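ComZ (Thermus thermophilus, PDB 6QVI) is a competence-associated pilin that probably serves as a DNA receptor at the pilus tip during natural transformation. Local coordinates at residues A[33-36]-A[37-41]; A[198-201]-A[202-205]. All coordinates share one frame; numbering follows the deposited sequence.

Contact 1. Residues A[33-36]-A[37-41]; sequences FQQY and VWREQ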
loop_
_atom_site.group_PDB
_atom_site.type_symbol
_atom_site.label_atom_id
_atom_site.label_comp_id
_atom_site.label_asym_id
_atom_site.label_seq_id
_atom_site.Cartn_x
_atom_site.Cartn_y
_atom_site.Cartn_z
ATOM N N PHE A 33 4.323 -14.109 18.229
ATOM C CA PHE A 33 3.187 -14.013 17.328
ATOM C C PHE A 33 2.541 -12.638 17.409
ATOM O O PHE A 33 2.019 -12.141 16.404
ATOM C CB PHE A 33 2.143 -15.098 17.651
ATOM C CG PHE A 33 0.894 -15.032 16.787
ATOM C CD1 PHE A 33 -0.259 -14.421 17.253
ATOM C CD2 PHE A 33 0.874 -15.564 15.515
ATOM C CE1 PHE A 33 -1.418 -14.351 16.471
ATOM C CE2 PHE A 33 -0.283 -15.461 14.706
ATOM C CZ PHE A 33 -1.415 -14.866 15.187
ATOM N N GLN A 34 2.539 -12.017 18.589
ATOM C CA GLN A 34 1.899 -10.714 18.677
ATOM C C GLN A 34 2.762 -9.645 18.021
ATOM O O GLN A 34 2.245 -8.696 17.424
ATOM C CB GLN A 34 1.597 -10.332 20.121
ATOM C CG GLN A 34 0.639 -9.168 20.138
ATOM C CD GLN A 34 0.680 -8.362 21.407
ATOM O OE1 GLN A 34 1.572 -7.528 21.591
ATOM N NE2 GLN A 34 -0.309 -8.550 22.262
ATOM N N GLN A 35 4.080 -9.814 18.075
ATOM C CA GLN A 35 4.958 -8.963 17.294
ATOM C C GLN A 35 4.747 -9.194 15.805
ATOM O O GLN A 35 4.972 -8.282 15.005
ATOM C CB GLN A 35 6.409 -9.225 17.693
ATOM C CG GLN A 35 6.797 -8.551 19.006
ATOM C CD GLN A 35 7.210 -7.110 18.786
ATOM O OE1 GLN A 35 8.050 -6.828 17.939
ATOM N NE2 GLN A 35 6.595 -6.190 19.514
ATOM N N TYR A 36 4.293 -10.399 15.422
ATOM C CA TYR A 36 4.007 -10.685 14.023
ATOM C C TYR A 36 2.696 -10.048 13.564
ATOM O O TYR A 36 2.597 -9.605 12.422
ATOM C CB TYR A 36 3.963 -12.196 13.789
ATOM C CG TYR A 36 3.092 -12.581 12.601
ATOM C CD1 TYR A 36 1.779 -13.001 12.773
ATOM C CD2 TYR A 36 3.591 -12.502 11.296
ATOM C CE1 TYR A 36 0.996 -13.338 11.703
ATOM C CE2 TYR A 36 2.808 -12.849 10.198
ATOM C CZ TYR A 36 1.508 -13.266 10.411
ATOM O OH TYR A 36 0.706 -13.616 9.338
ATOM N N VAL A 37 1.691 -9.997 14.428
ATOM C CA VAL A 37 0.431 -9.353 14.061
ATOM C C VAL A 37 0.552 -7.844 14.142
ATOM O O VAL A 37 -0.207 -7.127 13.487
ATOM C CB VAL A 37 -0.755 -9.834 14.924
ATOM C CG1 VAL A 37 -0.724 -11.353 15.115
ATOM C CG2 VAL A 37 -0.796 -9.088 16.262
ATOM N N TRP A 38 1.450 -7.318 14.977
ATOM C CA TRP A 38 1.528 -5.869 15.011
ATOM C C TRP A 38 2.123 -5.310 13.728
ATOM O O TRP A 38 1.794 -4.175 13.344
ATOM C CB TRP A 38 2.330 -5.379 16.222
ATOM C CG TRP A 38 2.195 -3.890 16.362
ATOM C CD1 TRP A 38 1.032 -3.179 16.590
ATOM C CD2 TRP A 38 3.232 -2.915 16.213
ATOM N NE1 TRP A 38 1.294 -1.827 16.603
ATOM C CE2 TRP A 38 2.633 -1.635 16.378
ATOM C CE3 TRP A 38 4.607 -2.995 15.963
ATOM C CZ2 TRP A 38 3.370 -0.449 16.307
ATOM C CZ3 TRP A 38 5.335 -1.820 15.890
ATOM C CH2 TRP A 38 4.715 -0.561 16.063
ATOM N N ARG A 39 2.918 -6.108 13.018
ATOM C CA ARG A 39 3.470 -5.701 11.733
ATOM C C ARG A 39 2.571 -6.047 10.563
ATOM O O ARG A 39 2.760 -5.477 9.484
ATOM C CB ARG A 39 4.823 -6.377 11.532
ATOM C CG ARG A 39 5.943 -5.678 12.223
ATOM C CD ARG A 39 7.157 -6.539 12.243
ATOM N NE ARG A 39 8.284 -5.808 12.811
ATOM C CZ ARG A 39 8.511 -5.665 14.115
ATOM N NH1 ARG A 39 7.665 -6.181 15.004
ATOM N NH2 ARG A 39 9.575 -4.981 14.522
ATOM N N GLU A 40 1.521 -6.855 10.765
ATOM C CA GLU A 40 0.600 -7.075 9.671
ATOM C C GLU A 40 -0.422 -5.960 9.595
ATOM O O GLU A 40 -1.054 -5.782 8.552
ATOM C CB GLU A 40 -0.051 -8.469 9.766
ATOM C CG GLU A 40 0.967 -9.510 9.238
ATOM C CD GLU A 40 0.759 -9.948 7.771
ATOM O OE1 GLU A 40 -0.381 -10.020 7.289
ATOM O OE2 GLU A 40 1.769 -10.117 7.049
ATOM N N GLN A 41 -0.560 -5.214 10.681
ATOM C CA GLN A 41 -1.035 -3.834 10.637
ATOM C C GLN A 41 -0.125 -3.059 9.692
ATOM O O GLN A 41 -0.560 -2.116 9.028
ATOM C CB GLN A 41 -1.024 -3.217 12.040
ATOM C CG GLN A 41 -1.383 -1.738 12.121
ATOM C CD GLN A 41 -0.214 -0.821 11.769
ATOM O OE1 GLN A 41 0.933 -1.266 11.699
ATOM N NE2 GLN A 41 -0.505 0.456 11.522
#

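Contact 2. Residues A[198-201]-A[202-205]; sequences VEPS and YRQV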
loop_
_atom_site.group_PDB
_atom_site.type_symbol
_atom_site.label_atom_id
_atom_site.label_comp_id
_atom_site.label_asym_id
_atom_site.label_seq_id
_atom_site.Cartn_x
_atom_site.Cartn_y
_atom_site.Cartn_z
ATOM N N VAL A 198 -6.607 17.877 4.904
ATOM C CA VAL A 198 -5.893 16.747 5.504
ATOM C C VAL A 198 -5.924 16.834 7.027
ATOM O O VAL A 198 -5.942 17.923 7.616
ATOM C CB VAL A 198 -4.452 16.663 4.963
ATOM C CG1 VAL A 198 -4.452 16.799 3.470
ATOM C CG2 VAL A 198 -3.565 17.726 5.570
ATOM N N GLU A 199 -5.936 15.654 7.647
ATOM C CA GLU A 199 -5.878 15.496 9.098
ATOM C C GLU A 199 -4.589 16.082 9.677
ATOM O O GLU A 199 -3.529 15.982 9.052
ATOM C CB GLU A 199 -5.965 14.013 9.472
ATOM C CG GLU A 199 -7.302 13.357 9.187
ATOM C CD GLU A 199 -8.273 13.522 10.341
ATOM O OE1 GLU A 199 -9.357 14.102 10.119
ATOM O OE2 GLU A 199 -7.950 13.065 11.464
ATOM N N PRO A 200 -4.651 16.728 10.872
ATOM C CA PRO A 200 -3.436 17.273 11.516
ATOM C C PRO A 200 -2.226 16.346 11.533
ATOM O O PRO A 200 -1.134 16.733 11.106
ATOM C CB PRO A 200 -3.912 17.569 12.941
ATOM C CG PRO A 200 -5.374 17.845 12.802
ATOM C CD PRO A 200 -5.879 17.040 11.629
ATOM N N SER A 201 -2.392 15.124 12.041
ATOM C CA SER A 201 -1.275 14.188 12.124
ATOM C C SER A 201 -0.692 13.849 10.764
ATOM O O SER A 201 0.359 13.196 10.700
ATOM C CB SER A 201 -1.714 12.892 12.809
ATOM O OG SER A 201 -0.875 11.810 12.432
ATOM N N TYR A 202 -1.326 14.289 9.679
ATOM C CA TYR A 202 -0.903 13.926 8.336
ATOM C C TYR A 202 -0.412 15.116 7.527
ATOM O O TYR A 202 -0.125 14.950 6.334
ATOM C CB TYR A 202 -2.064 13.233 7.602
ATOM C CG TYR A 202 -2.332 11.823 8.103
ATOM C CD1 TYR A 202 -3.212 11.614 9.159
ATOM C CD2 TYR A 202 -1.703 10.714 7.542
ATOM C CE1 TYR A 202 -3.471 10.353 9.641
ATOM C CE2 TYR A 202 -1.957 9.435 8.021
ATOM C CZ TYR A 202 -2.847 9.267 9.073
ATOM O OH TYR A 202 -3.123 8.017 9.573
ATOM N N ARG A 203 -0.313 16.313 8.120
ATOM C CA ARG A 203 0.038 17.475 7.299
ATOM C C ARG A 203 1.535 17.618 7.051
ATOM O O ARG A 203 1.923 18.135 5.998
ATOM C CB ARG A 203 -0.537 18.757 7.934
ATOM C CG ARG A 203 -1.802 18.540 8.736
ATOM C CD ARG A 203 -2.941 19.487 8.372
ATOM N NE ARG A 203 -4.033 19.375 9.330
ATOM C CZ ARG A 203 -5.054 20.223 9.430
ATOM N NH1 ARG A 203 -5.143 21.267 8.619
ATOM N NH2 ARG A 203 -5.990 20.019 10.350
ATOM N N GLN A 204 2.395 17.196 7.986
ATOM C CA GLN A 204 3.831 17.113 7.724
ATOM C C GLN A 204 4.350 15.800 8.261
ATOM O O GLN A 204 4.349 15.570 9.475
ATOM C CB GLN A 204 4.654 18.277 8.290
ATOM C CG GLN A 204 4.309 18.783 9.681
ATOM C CD GLN A 204 3.021 19.584 9.686
ATOM O OE1 GLN A 204 1.944 19.013 9.711
ATOM N NE2 GLN A 204 3.129 20.919 9.660
ATOM N N VAL A 205 4.855 14.979 7.359
ATOM C CA VAL A 205 5.422 13.679 7.673
ATOM C C VAL A 205 6.866 13.723 7.192
ATOM O O VAL A 205 7.143 14.226 6.096
ATOM C CB VAL A 205 4.633 12.530 6.982
ATOM C CG1 VAL A 205 5.473 11.238 6.856
ATOM C CG2 VAL A 205 3.270 12.244 7.685
#

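Contact 1. Residues A[33-36]-A[37-41]
Val-37 lays its CG1 methyl over one face of the Phe-33 ring, 3.7 Å from the ring centroid and displaced toward the rim, a CH-pi contact one helical turn apart. Phe-33 has CG anti to its own N (chi1 178°), which sends the ring along the helix surface to meet the valine roughly at right angles. The same methyl also touches Tyr-36, whose CD1 lies 3.8 Å from Val-37 CG1, so a compact branched residue fits between two aromatic ones. Beyond it, the Tyr-36 ring runs obliquely past the bent chain of Glu-40, with CE2 3.9 Å from the Glu-40 CG methylene; ring and carboxylate are turned only 22° from each other. Another flank of the helix is polar. Arg-39 gives NH1 to Gln-35 OE1 at 3.0 Å, the acceptor near the guanidinium plane but the donor standing above the amide plane, the two planes 63° apart. Arginine suits this place because its long chain carries a guanidinium with several N-H groups: NH1 also makes a weak bond to Gln-35 O, and NE is taken by Thr-53 O. The glutamine amide is held at both ends, since its NE2 reaches Asp-60 O. Ordinary helical bonds, Val-37 N to Phe-33 O and Trp-38 N to Gln-34 O, both 2.9 Å, carry the framework. These residues form the C-terminal part of helix 12-40 in the pseudopilin-like domain: Phe-33 meets Phe-518 of strand 517-529 edge-to-face, and Glu-40 OE2 bonds Ser-132, just past the neighbouring strand 120-130 of the antiparallel sheet.

Contact 2. Residues A[198-201]-A[202-205]
Arg-203 folds back over the start of its own turn, its CD 3.4 Å from Val-198 CG2 and its NH2 3.2 Å from Pro-200 CD. The bend at chi2 (-129°) brings the arginine chain alongside the proline ring, both pointing the same way, while Val-198 O lies over one face of the guanidinium rather than in line with an N-H. Exchanged for alanine, this residue would probably leave Val-198 CG2 and the proline ring without their aliphatic and guanidinium cover. Tyr-202 turns to another side, where its CD1 packs 3.7 Å from the Glu-199 CB methylene. A short 3-10 turn sets the backbone from which these side chains start: Tyr-202 N bonds Glu-199 O at 2.8 Å and Arg-203 N bonds Pro-200 O at 3.1 Å, two successive i to i+3 links. Pro-200 suits position i+1 of the first link, where no N-H is needed and its ring restricts phi. The turn leads into strand 204-205, antiparallel to strand 180-187 in the beta-solenoid domain. Backbone bonds of Arg-203 with Leu-188 and of Val-205 with Tyr-186 dock this exit, and the Tyr-186 hydroxyl bonds Tyr-202 O. On the entry side, Glu-199 shares a backbone bond with Phe-428, and the Tyr-202 side chain rests on Pro-429.

How the contacts relate
Contacts 1 and 2 belong to different domains, the pseudopilin-like part with its long helix and the beta-solenoid, and they come in that order along the chain. Their centres are 25 Å apart and their nearest atoms about 8 Å, so they do not touch. A covalent route nevertheless runs between their surroundings: the disulfide between Cys-51 and Cys-209 joins the chain shortly after helix 12-40 to the chain shortly after strand 204-205, and is consistent with a restraint on how the domains move against each other. The centre of contact 1 lies about 17 Å, and that of contact 2 about 18 Å, from the centre of the chain.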